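PDB 2R00: aspartate-semialdehyde dehydrogenase from Vibrio cholerae, which catalyses the NADPH-dependent reductive dephosphorylation of L-aspartyl-4-phosphate to L-aspartate-semialdehyde, a step towards lysine, methionine and threonine. Local coordinates for residues A[247-258]-A[299-310]. Residues are numbered along the deposited sequence; the frame is centred on the assembly and turned at random.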
loop_
_atom_site.group_PDB
_atom_site.type_symbol
_atom_site.label_atom_id
_atom_site.label_comp_id
_atom_site.label_asym_id
_atom_site.label_seq_id
_atom_site.Cartn_x
_atom_site.Cartn_y
_atom_site.Cartn_z
ATOM N N ALA A 247 -5.059 -2.087 0.473
ATOM C CA ALA A 247 -4.763 -1.936 1.891
ATOM C C ALA A 247 -5.879 -1.078 2.465
ATOM O O ALA A 247 -6.173 0.003 1.926
ATOM C CB ALA A 247 -3.410 -1.246 2.081
ATOM N N VAL A 248 -6.526 -1.561 3.523
ATOM C CA VAL A 248 -7.720 -0.893 4.057
ATOM C C VAL A 248 -7.545 -0.533 5.523
ATOM O O VAL A 248 -7.217 -1.391 6.354
ATOM C CB VAL A 248 -9.016 -1.771 3.927
ATOM C CG1 VAL A 248 -10.264 -0.950 4.286
ATOM C CG2 VAL A 248 -9.150 -2.352 2.528
ATOM N N HIS A 249 -7.755 0.745 5.830
ATOM C CA HIS A 249 -7.901 1.172 7.211
ATOM C C HIS A 249 -9.322 1.678 7.434
ATOM O O HIS A 249 -9.817 2.500 6.653
ATOM C CB HIS A 249 -6.901 2.274 7.579
ATOM C CG HIS A 249 -7.120 2.831 8.952
ATOM N ND1 HIS A 249 -6.616 2.237 10.088
ATOM C CD2 HIS A 249 -7.826 3.907 9.374
ATOM C CE1 HIS A 249 -6.983 2.937 11.148
ATOM N NE2 HIS A 249 -7.721 3.953 10.741
ATOM N N VAL A 250 -9.965 1.187 8.493
ATOM C CA VAL A 250 -11.299 1.648 8.861
ATOM C C VAL A 250 -11.366 2.205 10.284
ATOM O O VAL A 250 -10.817 1.641 11.227
ATOM C CB VAL A 250 -12.410 0.570 8.619
ATOM C CG1 VAL A 250 -12.438 0.172 7.146
ATOM C CG2 VAL A 250 -12.211 -0.651 9.477
ATOM N N GLU A 251 -12.018 3.350 10.400
ATOM C CA GLU A 251 -12.321 3.963 11.672
ATOM C C GLU A 251 -13.757 3.538 11.982
ATOM O O GLU A 251 -14.692 3.896 11.250
ATOM C CB GLU A 251 -12.195 5.478 11.533
ATOM C CG GLU A 251 -12.004 6.237 12.815
ATOM C CD GLU A 251 -10.736 5.867 13.566
ATOM O OE1 GLU A 251 -10.821 5.821 14.801
ATOM O OE2 GLU A 251 -9.676 5.618 12.952
ATOM N N THR A 252 -13.916 2.720 13.017
ATOM C CA THR A 252 -15.230 2.167 13.377
ATOM C C THR A 252 -15.948 3.075 14.384
ATOM O O THR A 252 -15.330 3.973 14.968
ATOM C CB THR A 252 -15.112 0.727 13.929
ATOM O OG1 THR A 252 -14.316 0.732 15.116
ATOM C CG2 THR A 252 -14.471 -0.198 12.902
ATOM N N ARG A 253 -17.253 2.869 14.569
ATOM C CA ARG A 253 -18.009 3.711 15.506
ATOM C C ARG A 253 -17.975 3.129 16.923
ATOM O O ARG A 253 -18.236 3.835 17.892
ATOM C CB ARG A 253 -19.446 3.966 15.020
ATOM C CG ARG A 253 -19.534 4.700 13.684
ATOM C CD ARG A 253 -20.941 5.232 13.405
ATOM N NE ARG A 253 -21.088 5.724 12.032
ATOM C CZ ARG A 253 -20.770 6.954 11.622
ATOM N NH1 ARG A 253 -20.286 7.850 12.470
ATOM N NH2 ARG A 253 -20.946 7.296 10.352
ATOM N N ALA A 254 -17.644 1.842 17.024
ATOM C CA ALA A 254 -17.383 1.186 18.308
ATOM C C ALA A 254 -16.102 0.365 18.207
ATOM O O ALA A 254 -15.780 -0.138 17.122
ATOM C CB ALA A 254 -18.547 0.295 18.699
ATOM N N PRO A 255 -15.371 0.208 19.335
ATOM C CA PRO A 255 -14.132 -0.573 19.305
ATOM C C PRO A 255 -14.423 -2.018 18.951
ATOM O O PRO A 255 -15.472 -2.542 19.325
ATOM C CB PRO A 255 -13.624 -0.503 20.754
ATOM C CG PRO A 255 -14.364 0.610 21.396
ATOM C CD PRO A 255 -15.662 0.733 20.683
ATOM N N ILE A 256 -13.506 -2.646 18.221
ATOM C CA ILE A 256 -13.606 -4.074 17.904
ATOM C C ILE A 256 -12.218 -4.703 17.782
ATOM O O ILE A 256 -11.328 -4.145 17.135
ATOM C CB ILE A 256 -14.468 -4.341 16.636
ATOM C CG1 ILE A 256 -14.773 -5.837 16.510
ATOM C CG2 ILE A 256 -13.800 -3.769 15.368
ATOM C CD1 ILE A 256 -15.795 -6.164 15.441
ATOM N N ASP A 257 -12.041 -5.864 18.406
ATOM C CA ASP A 257 -10.738 -6.515 18.447
ATOM C C ASP A 257 -10.456 -7.217 17.131
ATOM O O ASP A 257 -11.363 -7.805 16.534
ATOM C CB ASP A 257 -10.664 -7.516 19.607
ATOM C CG ASP A 257 -9.241 -7.754 20.084
ATOM O OD1 ASP A 257 -8.438 -8.357 19.330
ATOM O OD2 ASP A 257 -8.923 -7.336 21.223
ATOM N N ALA A 258 -9.202 -7.148 16.688
ATOM C CA ALA A 258 -8.751 -7.831 15.479
ATOM C C ALA A 258 -9.170 -9.303 15.471
ATOM O O ALA A 258 -9.567 -9.836 14.437
ATOM C CB ALA A 258 -7.255 -7.713 15.337
ATOM N N ASN A 299 -5.526 -4.416 14.687
ATOM C CA ASN A 299 -5.953 -3.108 15.158
ATOM C C ASN A 299 -4.832 -2.095 14.995
ATOM O O ASN A 299 -3.659 -2.472 14.856
ATOM C CB ASN A 299 -6.371 -3.149 16.631
ATOM C CG ASN A 299 -7.698 -3.850 16.855
ATOM O OD1 ASN A 299 -7.736 -4.930 17.429
ATOM N ND2 ASN A 299 -8.796 -3.236 16.403
ATOM N N ASP A 300 -5.192 -0.815 14.983
ATOM C CA ASP A 300 -4.221 0.221 15.264
ATOM C C ASP A 300 -3.792 -0.034 16.711
ATOM O O ASP A 300 -4.621 -0.406 17.551
ATOM C CB ASP A 300 -4.835 1.620 15.163
ATOM C CG ASP A 300 -5.077 2.082 13.722
ATOM O OD1 ASP A 300 -4.498 1.533 12.752
ATOM O OD2 ASP A 300 -5.869 3.032 13.567
ATOM N N ILE A 301 -2.509 0.162 16.994
ATOM C CA ILE A 301 -1.953 -0.060 18.328
ATOM C C ILE A 301 -2.588 0.917 19.327
ATOM O O ILE A 301 -2.564 2.126 19.115
ATOM C CB ILE A 301 -0.399 0.091 18.311
ATOM C CG1 ILE A 301 0.223 -0.969 17.393
ATOM C CG2 ILE A 301 0.184 0.029 19.743
ATOM C CD1 ILE A 301 1.660 -0.671 16.947
ATOM N N SER A 302 -3.167 0.369 20.397
ATOM C CA SER A 302 -3.888 1.126 21.445
ATOM C C SER A 302 -5.095 1.917 20.923
ATOM O O SER A 302 -5.585 2.839 21.590
ATOM C CB SER A 302 -2.936 2.051 22.214
ATOM O OG SER A 302 -1.848 1.318 22.751
ATOM N N HIS A 303 -5.576 1.540 19.737
ATOM C CA HIS A 303 -6.704 2.211 19.102
ATOM C C HIS A 303 -7.570 1.163 18.411
ATOM O O HIS A 303 -7.462 0.946 17.208
ATOM C CB HIS A 303 -6.206 3.286 18.132
ATOM C CG HIS A 303 -7.300 4.011 17.406
ATOM N ND1 HIS A 303 -8.237 4.793 18.050
ATOM C CD2 HIS A 303 -7.593 4.085 16.086
ATOM C CE1 HIS A 303 -9.064 5.309 17.157
ATOM N NE2 HIS A 303 -8.695 4.894 15.957
ATOM N N HIS A 304 -8.425 0.515 19.196
ATOM C CA HIS A 304 -9.222 -0.615 18.725
ATOM C C HIS A 304 -10.482 -0.236 17.939
ATOM O O HIS A 304 -11.175 -1.115 17.414
ATOM C CB HIS A 304 -9.547 -1.561 19.885
ATOM C CG HIS A 304 -8.403 -2.453 20.261
ATOM N ND1 HIS A 304 -8.569 -3.781 20.587
ATOM C CD2 HIS A 304 -7.071 -2.210 20.343
ATOM C CE1 HIS A 304 -7.392 -4.318 20.860
ATOM N NE2 HIS A 304 -6.467 -3.386 20.722
ATOM N N SER A 305 -10.766 1.063 17.847
ATOM C CA SER A 305 -11.727 1.541 16.851
ATOM C C SER A 305 -11.028 1.827 15.502
ATOM O O SER A 305 -11.619 2.394 14.572
ATOM C CB SER A 305 -12.568 2.719 17.377
ATOM O OG SER A 305 -11.806 3.903 17.526
ATOM N N GLY A 306 -9.762 1.415 15.409
ATOM C CA GLY A 306 -9.045 1.380 14.146
ATOM C C GLY A 306 -8.725 -0.054 13.768
ATOM O O GLY A 306 -8.087 -0.783 14.537
ATOM N N ILE A 307 -9.182 -0.462 12.587
ATOM C CA ILE A 307 -8.934 -1.813 12.075
ATOM C C ILE A 307 -8.257 -1.741 10.702
ATOM O O ILE A 307 -8.619 -0.907 9.856
ATOM C CB ILE A 307 -10.246 -2.672 12.056
ATOM C CG1 ILE A 307 -10.412 -3.428 13.378
ATOM C CG2 ILE A 307 -10.265 -3.689 10.908
ATOM C CD1 ILE A 307 -9.580 -4.743 13.452
ATOM N N ASN A 308 -7.264 -2.608 10.513
ATOM C CA ASN A 308 -6.469 -2.682 9.295
ATOM C C ASN A 308 -6.555 -4.082 8.698
ATOM O O ASN A 308 -6.558 -5.068 9.426
ATOM C CB ASN A 308 -4.999 -2.372 9.595
ATOM C CG ASN A 308 -4.800 -0.983 10.148
ATOM O OD1 ASN A 308 -4.747 -0.007 9.396
ATOM N ND2 ASN A 308 -4.686 -0.881 11.468
ATOM N N LEU A 309 -6.617 -4.151 7.373
ATOM C CA LEU A 309 -6.619 -5.417 6.647
ATOM C C LEU A 309 -6.196 -5.164 5.210
ATOM O O LEU A 309 -6.304 -4.040 4.718
ATOM C CB LEU A 309 -8.006 -6.081 6.677
ATOM C CG LEU A 309 -9.184 -5.314 6.047
ATOM C CD1 LEU A 309 -10.202 -6.269 5.484
ATOM C CD2 LEU A 309 -9.829 -4.368 7.033
ATOM N N TRP A 310 -5.701 -6.209 4.555
ATOM C CA TRP A 310 -5.422 -6.196 3.128
ATOM C C TRP A 310 -6.333 -7.186 2.430
ATOM O O TRP A 310 -6.658 -8.238 2.976
ATOM C CB TRP A 310 -3.963 -6.560 2.852
ATOM C CG TRP A 310 -2.998 -5.428 3.120
ATOM C CD1 TRP A 310 -2.807 -4.775 4.307
ATOM C CD2 TRP A 310 -2.084 -4.838 2.185
ATOM N NE1 TRP A 310 -1.837 -3.807 4.165
ATOM C CE2 TRP A 310 -1.374 -3.827 2.876
ATOM C CE3 TRP A 310 -1.800 -5.059 0.829
ATOM C CZ2 TRP A 310 -0.397 -3.044 2.256
ATOM C CZ3 TRP A 310 -0.838 -4.283 0.216
ATOM C CH2 TRP A 310 -0.138 -3.289 0.929
HETATM O O HOH W 1 -3.841 -0.815 6.361
#
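Ala-247 sets its CB over one face of the Trp-310 indole, 3.7 Å from the centroid of the six-membered ring, a CH-pi contact; Tyr-157 and Arg-296 also pack on this indole. The His-249 ring is met at its edge: ND1 donates to Asn-308 OD1 at 3.0 Å, with the acceptor in the ring plane but the donor well above the amide carbonyl plane. Asn-308 ND2 in turn grips Asp-300 OD1 (2.7 Å), which fixes the rotation of the amide. At the His-303 edge lies the Glu-251 carboxylate, nearly coplanar with the ring and weakly bonded through NE2; a bend at chi2 (61°) carries it there. His-304 has Asn-299 OD1 over one face and Asp-257 OD2 at its edge. The Asn-299 amide pins the chain between strand 244-252 and helix 258-267, its ND2 donating to Ile-256 O (2.8 Å) and its OD1 accepting from Ala-258 N (2.8 Å). On the opposite side of the sheet from His-249, Ile-307 packs against Val-250 and Ile-256. Paired backbone bonds at Val-248/Leu-309 and Val-250/Ile-307 join antiparallel neighbours, the inner strands 244-252 and 306-313 of the dimerisation domain's mixed sheet; its face bearing His-249 and Asn-308 is turned to the second subunit, whose Asn-153 hydrogen-bonds Asp-300 OD1.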